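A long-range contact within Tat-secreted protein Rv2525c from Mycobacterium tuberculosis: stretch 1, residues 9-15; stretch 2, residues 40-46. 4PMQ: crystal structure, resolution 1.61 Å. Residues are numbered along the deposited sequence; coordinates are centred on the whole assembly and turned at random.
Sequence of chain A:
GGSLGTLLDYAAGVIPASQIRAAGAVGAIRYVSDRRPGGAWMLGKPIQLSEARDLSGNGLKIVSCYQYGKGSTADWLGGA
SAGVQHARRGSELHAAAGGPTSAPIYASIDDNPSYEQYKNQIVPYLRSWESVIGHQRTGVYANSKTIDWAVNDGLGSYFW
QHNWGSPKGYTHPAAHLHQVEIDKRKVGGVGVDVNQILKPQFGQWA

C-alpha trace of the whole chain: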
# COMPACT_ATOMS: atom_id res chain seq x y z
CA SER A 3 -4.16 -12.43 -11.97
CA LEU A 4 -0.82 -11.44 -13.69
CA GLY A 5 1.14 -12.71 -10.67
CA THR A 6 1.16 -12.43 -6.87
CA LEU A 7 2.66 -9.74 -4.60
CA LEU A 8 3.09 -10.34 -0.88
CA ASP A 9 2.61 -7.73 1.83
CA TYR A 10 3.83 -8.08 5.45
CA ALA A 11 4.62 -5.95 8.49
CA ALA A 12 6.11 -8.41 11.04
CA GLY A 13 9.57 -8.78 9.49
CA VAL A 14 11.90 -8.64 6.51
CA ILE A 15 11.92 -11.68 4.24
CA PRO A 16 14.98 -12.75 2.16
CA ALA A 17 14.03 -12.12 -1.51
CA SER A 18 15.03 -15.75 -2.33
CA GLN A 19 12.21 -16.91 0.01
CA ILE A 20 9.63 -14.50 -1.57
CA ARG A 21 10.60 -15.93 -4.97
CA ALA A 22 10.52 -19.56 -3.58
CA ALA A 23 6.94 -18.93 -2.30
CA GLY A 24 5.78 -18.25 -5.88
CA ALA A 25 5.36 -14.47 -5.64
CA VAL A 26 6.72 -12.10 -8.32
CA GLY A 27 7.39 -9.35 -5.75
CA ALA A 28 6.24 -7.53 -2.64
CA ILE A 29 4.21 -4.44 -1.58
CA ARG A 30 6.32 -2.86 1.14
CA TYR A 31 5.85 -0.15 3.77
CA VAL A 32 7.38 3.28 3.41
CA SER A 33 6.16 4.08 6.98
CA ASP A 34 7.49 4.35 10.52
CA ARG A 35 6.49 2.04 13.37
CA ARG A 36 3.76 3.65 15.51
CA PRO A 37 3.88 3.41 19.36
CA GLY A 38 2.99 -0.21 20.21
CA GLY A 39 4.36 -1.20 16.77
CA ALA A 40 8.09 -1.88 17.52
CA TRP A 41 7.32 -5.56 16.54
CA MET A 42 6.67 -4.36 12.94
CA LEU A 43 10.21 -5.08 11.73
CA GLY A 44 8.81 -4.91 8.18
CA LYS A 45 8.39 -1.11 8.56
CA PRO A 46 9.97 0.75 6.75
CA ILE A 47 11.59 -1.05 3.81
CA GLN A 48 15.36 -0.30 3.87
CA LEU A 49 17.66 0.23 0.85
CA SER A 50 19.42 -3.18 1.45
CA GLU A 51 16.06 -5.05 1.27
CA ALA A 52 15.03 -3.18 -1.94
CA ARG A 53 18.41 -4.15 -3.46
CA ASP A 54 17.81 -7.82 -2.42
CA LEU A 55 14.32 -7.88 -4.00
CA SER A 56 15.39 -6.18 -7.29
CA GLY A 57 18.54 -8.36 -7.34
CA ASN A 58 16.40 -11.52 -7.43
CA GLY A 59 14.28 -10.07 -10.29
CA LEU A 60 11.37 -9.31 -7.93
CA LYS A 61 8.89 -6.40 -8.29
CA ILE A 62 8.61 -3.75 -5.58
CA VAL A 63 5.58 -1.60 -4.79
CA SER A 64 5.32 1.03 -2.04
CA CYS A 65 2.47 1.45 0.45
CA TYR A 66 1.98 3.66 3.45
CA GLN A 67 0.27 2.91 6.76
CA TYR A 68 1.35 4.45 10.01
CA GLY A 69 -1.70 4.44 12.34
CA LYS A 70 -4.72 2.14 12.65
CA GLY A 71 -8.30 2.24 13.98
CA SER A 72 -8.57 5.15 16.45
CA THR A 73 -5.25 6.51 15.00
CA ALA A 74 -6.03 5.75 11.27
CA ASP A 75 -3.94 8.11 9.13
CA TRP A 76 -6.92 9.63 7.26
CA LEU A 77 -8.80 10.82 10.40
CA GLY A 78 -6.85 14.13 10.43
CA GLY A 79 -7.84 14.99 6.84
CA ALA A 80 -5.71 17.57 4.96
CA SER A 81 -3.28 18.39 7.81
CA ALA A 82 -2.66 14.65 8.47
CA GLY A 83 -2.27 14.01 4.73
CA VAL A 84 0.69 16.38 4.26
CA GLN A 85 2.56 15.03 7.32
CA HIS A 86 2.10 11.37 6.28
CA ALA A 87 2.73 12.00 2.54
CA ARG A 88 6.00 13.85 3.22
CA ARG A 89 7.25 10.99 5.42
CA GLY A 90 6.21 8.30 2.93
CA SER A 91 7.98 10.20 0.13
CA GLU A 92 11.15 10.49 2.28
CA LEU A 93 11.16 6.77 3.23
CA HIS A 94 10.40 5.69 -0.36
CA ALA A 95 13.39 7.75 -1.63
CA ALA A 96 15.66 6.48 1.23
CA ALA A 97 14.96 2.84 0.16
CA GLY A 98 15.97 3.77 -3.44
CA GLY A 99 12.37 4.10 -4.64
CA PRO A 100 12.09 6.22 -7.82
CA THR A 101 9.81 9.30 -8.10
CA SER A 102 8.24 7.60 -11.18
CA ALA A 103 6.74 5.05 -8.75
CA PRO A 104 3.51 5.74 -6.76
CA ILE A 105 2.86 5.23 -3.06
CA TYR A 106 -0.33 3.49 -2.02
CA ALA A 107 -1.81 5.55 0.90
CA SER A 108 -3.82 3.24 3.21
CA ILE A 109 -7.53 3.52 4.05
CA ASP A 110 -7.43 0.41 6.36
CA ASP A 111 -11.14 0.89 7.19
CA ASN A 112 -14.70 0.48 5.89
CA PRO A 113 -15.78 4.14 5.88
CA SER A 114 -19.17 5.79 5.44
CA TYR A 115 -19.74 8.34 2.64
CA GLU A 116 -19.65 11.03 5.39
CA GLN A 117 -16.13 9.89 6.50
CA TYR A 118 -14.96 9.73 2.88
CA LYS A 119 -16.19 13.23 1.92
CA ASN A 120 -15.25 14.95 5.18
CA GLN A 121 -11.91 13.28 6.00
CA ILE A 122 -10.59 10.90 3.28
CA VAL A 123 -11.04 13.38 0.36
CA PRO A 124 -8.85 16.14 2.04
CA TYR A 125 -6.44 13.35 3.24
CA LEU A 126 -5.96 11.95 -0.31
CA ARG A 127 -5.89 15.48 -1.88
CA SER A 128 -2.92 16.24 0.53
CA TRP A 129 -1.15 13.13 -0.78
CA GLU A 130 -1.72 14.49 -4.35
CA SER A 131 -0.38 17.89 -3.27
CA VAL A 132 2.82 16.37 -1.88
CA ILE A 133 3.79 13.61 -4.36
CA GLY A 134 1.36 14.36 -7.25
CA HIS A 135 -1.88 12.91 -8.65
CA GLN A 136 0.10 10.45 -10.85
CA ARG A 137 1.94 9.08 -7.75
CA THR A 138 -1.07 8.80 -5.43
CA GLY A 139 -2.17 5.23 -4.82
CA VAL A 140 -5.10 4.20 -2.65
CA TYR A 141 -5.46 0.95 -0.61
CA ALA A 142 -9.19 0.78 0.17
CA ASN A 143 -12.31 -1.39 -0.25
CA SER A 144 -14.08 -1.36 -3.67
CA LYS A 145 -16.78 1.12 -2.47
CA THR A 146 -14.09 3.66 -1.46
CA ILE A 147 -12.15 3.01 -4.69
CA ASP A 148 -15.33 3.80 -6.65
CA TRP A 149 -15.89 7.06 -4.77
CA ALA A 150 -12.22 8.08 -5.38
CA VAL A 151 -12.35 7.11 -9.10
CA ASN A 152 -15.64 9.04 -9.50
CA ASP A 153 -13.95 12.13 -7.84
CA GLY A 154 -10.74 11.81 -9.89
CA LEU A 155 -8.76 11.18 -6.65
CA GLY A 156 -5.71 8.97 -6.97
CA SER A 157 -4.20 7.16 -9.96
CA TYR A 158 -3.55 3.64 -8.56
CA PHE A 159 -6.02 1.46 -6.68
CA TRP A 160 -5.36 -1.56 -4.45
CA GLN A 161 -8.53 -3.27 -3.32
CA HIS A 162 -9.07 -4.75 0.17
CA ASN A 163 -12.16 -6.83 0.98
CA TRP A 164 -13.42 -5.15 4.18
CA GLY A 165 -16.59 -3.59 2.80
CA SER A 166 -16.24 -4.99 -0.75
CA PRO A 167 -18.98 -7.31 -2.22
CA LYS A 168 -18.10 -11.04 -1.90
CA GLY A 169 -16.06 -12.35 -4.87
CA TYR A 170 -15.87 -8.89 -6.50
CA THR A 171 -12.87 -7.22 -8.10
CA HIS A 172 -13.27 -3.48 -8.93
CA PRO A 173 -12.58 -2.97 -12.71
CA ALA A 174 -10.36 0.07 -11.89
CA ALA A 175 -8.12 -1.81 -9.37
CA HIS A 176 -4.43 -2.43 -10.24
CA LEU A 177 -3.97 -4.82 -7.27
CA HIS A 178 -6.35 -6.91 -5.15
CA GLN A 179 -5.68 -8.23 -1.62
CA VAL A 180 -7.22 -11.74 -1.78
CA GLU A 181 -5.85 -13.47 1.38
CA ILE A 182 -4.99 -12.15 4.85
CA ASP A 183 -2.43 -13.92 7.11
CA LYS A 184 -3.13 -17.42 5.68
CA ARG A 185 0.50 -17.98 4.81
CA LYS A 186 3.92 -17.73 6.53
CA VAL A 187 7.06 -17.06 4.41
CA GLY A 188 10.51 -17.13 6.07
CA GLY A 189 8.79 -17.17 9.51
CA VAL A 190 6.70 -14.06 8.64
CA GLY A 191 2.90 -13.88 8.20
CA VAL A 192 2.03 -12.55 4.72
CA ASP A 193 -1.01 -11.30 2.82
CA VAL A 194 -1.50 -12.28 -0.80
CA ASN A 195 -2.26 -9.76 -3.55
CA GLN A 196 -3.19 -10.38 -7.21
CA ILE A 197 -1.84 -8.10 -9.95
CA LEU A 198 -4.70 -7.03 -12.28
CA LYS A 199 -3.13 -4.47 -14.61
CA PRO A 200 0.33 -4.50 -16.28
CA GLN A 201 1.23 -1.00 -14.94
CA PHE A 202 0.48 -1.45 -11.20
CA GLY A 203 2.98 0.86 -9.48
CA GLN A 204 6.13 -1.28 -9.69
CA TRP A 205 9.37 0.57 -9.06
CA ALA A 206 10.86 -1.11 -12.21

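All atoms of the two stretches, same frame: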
# COMPACT_ATOMS: atom_id res chain seq x y z
N ASP A 9 2.42 -8.88 0.93
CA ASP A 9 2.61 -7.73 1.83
C ASP A 9 2.74 -8.27 3.26
O ASP A 9 2.15 -9.30 3.59
CB ASP A 9 1.53 -6.66 1.68
CG ASP A 9 0.19 -7.04 2.27
OD1 ASP A 9 0.06 -6.97 3.52
OD2 ASP A 9 -0.71 -7.40 1.50
N TYR A 10 3.54 -7.60 4.09
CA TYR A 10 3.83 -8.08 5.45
C TYR A 10 4.43 -6.98 6.27
O TYR A 10 5.20 -6.18 5.73
CB TYR A 10 4.81 -9.27 5.40
CG TYR A 10 5.88 -9.16 4.34
CD1 TYR A 10 5.63 -9.55 3.02
CD2 TYR A 10 7.16 -8.69 4.65
CE1 TYR A 10 6.61 -9.45 2.04
CE2 TYR A 10 8.16 -8.61 3.67
CZ TYR A 10 7.87 -8.98 2.36
OH TYR A 10 8.79 -8.92 1.36
N ALA A 11 4.11 -6.96 7.56
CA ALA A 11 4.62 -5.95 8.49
C ALA A 11 5.54 -6.52 9.56
O ALA A 11 6.31 -5.75 10.15
CB ALA A 11 3.44 -5.25 9.17
N ALA A 12 5.43 -7.84 9.88
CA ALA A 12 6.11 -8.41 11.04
C ALA A 12 7.62 -8.61 10.89
O ALA A 12 8.29 -8.80 11.90
CB ALA A 12 5.48 -9.73 11.45
N GLY A 13 8.14 -8.55 9.68
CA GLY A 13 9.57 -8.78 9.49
C GLY A 13 10.01 -8.61 8.05
O GLY A 13 9.20 -8.26 7.18
N VAL A 14 11.30 -8.78 7.83
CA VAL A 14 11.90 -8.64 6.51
C VAL A 14 12.15 -10.04 5.99
O VAL A 14 12.77 -10.84 6.68
CB VAL A 14 13.20 -7.80 6.55
CG1 VAL A 14 13.88 -7.76 5.18
CG2 VAL A 14 12.92 -6.38 7.06
N ILE A 15 11.72 -10.34 4.77
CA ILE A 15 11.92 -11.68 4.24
C ILE A 15 13.02 -11.70 3.18
O ILE A 15 12.95 -10.89 2.25
CB ILE A 15 10.60 -12.25 3.66
CG1 ILE A 15 9.48 -12.30 4.72
CG2 ILE A 15 10.80 -13.64 2.98
CD1 ILE A 15 8.08 -12.43 4.08
N ALA A 40 6.65 -1.58 17.66
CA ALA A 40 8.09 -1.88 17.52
C ALA A 40 8.29 -3.30 16.91
O ALA A 40 9.30 -3.55 16.27
CB ALA A 40 8.80 -1.78 18.87
N TRP A 41 7.32 -4.21 17.12
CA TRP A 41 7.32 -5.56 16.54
C TRP A 41 7.22 -5.53 15.01
O TRP A 41 7.42 -6.56 14.38
CB TRP A 41 6.13 -6.38 17.08
CG TRP A 41 4.77 -5.85 16.73
CD1 TRP A 41 4.05 -4.92 17.43
CD2 TRP A 41 3.94 -6.24 15.61
NE1 TRP A 41 2.83 -4.70 16.81
CE2 TRP A 41 2.75 -5.48 15.69
CE3 TRP A 41 4.11 -7.13 14.53
CZ2 TRP A 41 1.71 -5.62 14.74
CZ3 TRP A 41 3.10 -7.26 13.59
CH2 TRP A 41 1.91 -6.50 13.69
N MET A 42 6.85 -4.37 14.41
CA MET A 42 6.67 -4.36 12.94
C MET A 42 8.00 -4.10 12.25
O MET A 42 8.21 -3.06 11.62
CB MET A 42 5.60 -3.37 12.52
CG MET A 42 4.20 -3.84 12.93
SD MET A 42 2.86 -2.79 12.34
CE MET A 42 3.35 -1.33 13.11
N LEU A 43 8.87 -5.12 12.31
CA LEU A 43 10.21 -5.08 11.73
C LEU A 43 10.17 -4.93 10.21
O LEU A 43 11.18 -4.56 9.62
CB LEU A 43 11.00 -6.33 12.14
CG LEU A 43 11.26 -6.44 13.68
CD1 LEU A 43 12.02 -7.73 14.03
CD2 LEU A 43 12.00 -5.22 14.22
N GLY A 44 8.99 -5.13 9.62
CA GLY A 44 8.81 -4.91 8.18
C GLY A 44 8.56 -3.45 7.83
O GLY A 44 8.33 -3.14 6.66
N LYS A 45 8.60 -2.55 8.82
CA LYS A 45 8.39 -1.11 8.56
C LYS A 45 9.58 -0.28 9.01
O LYS A 45 9.93 -0.34 10.18
CB LYS A 45 7.15 -0.60 9.33
CG LYS A 45 5.81 -1.23 8.99
CD LYS A 45 4.69 -0.39 9.63
CE LYS A 45 3.33 -0.94 9.31
NZ LYS A 45 2.27 -0.08 9.92
N PRO A 46 10.18 0.58 8.18
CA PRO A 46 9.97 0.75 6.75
C PRO A 46 10.92 -0.15 5.96
O PRO A 46 11.92 -0.63 6.53
CB PRO A 46 10.36 2.22 6.53
CG PRO A 46 11.40 2.52 7.59
CD PRO A 46 11.29 1.43 8.66

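Two irregular segments of Rv2525c, at least 29 residues apart wherever they touch, meet in a small, backbone-dominated contact in which a tight turn of one packs against the loop of the other through a single hydrogen bond and a few apolar contacts. Together they bury 342 Å². The backbones come very close: the CA atoms of A12 and M42 are 4.5 Å apart, and those of G13 and G44 only 4.2 Å.

The turn is type I, from M42 to K45, and is closed by the hydrogen bond from K45 N to M42 O (2.9 Å). Its geometry leaves the amide of G44 free to face the other stretch, where G44 N donates to A11 O at 2.8 Å with an N-H...O angle of 144°. The same carbonyl oxygen lies 3.1 Å from M42 CA, so it is seated against the turn itself. L43 N is also near, 3.4 Å from A11 O, but the angle is too poor for a second hydrogen bond; that amide instead makes a weak one to W41 O (2.9 Å).

G44 suits its place because there is no room for a side chain. An ideal CB on G44 would point toward stretch 1 and lie 2.8 Å from A11 O and 3.0 Å from G13 O, both clashes. With hydrogen there instead, G44 CA approaches G13 O to 3.5 Å. This oxygen is buried by the contact and finds no polar partner in the model. G13, in an extended conformation, lays its own CA 3.9 Å from L43 CB.

The remaining contacts are made by side chains, with two alanines on stretch 1 meeting larger residues of stretch 2. A11 has the largest area covered by the opposing stretch; its CB touches M42 SD at 4.1 Å and the aliphatic part of K45 at CE, 4.3 Å away. K45 extends with chi2 to chi4 all t, and its NZ is hydrogen-bonded elsewhere in the structure. The CB of A12 points away overall, yet meets W41 CZ3 at 4.0 Å, at the edge of the indole and near its plane. W41 leaves its backbone sideways, and with chi1 p the end of its side chain comes nearer to stretch 1. Beyond the glycine, V14, chi1 t, places CG2 3.6 Å from L43 O. D9, I15, A40 and P46, the last preceded by a cis peptide bond, take no part.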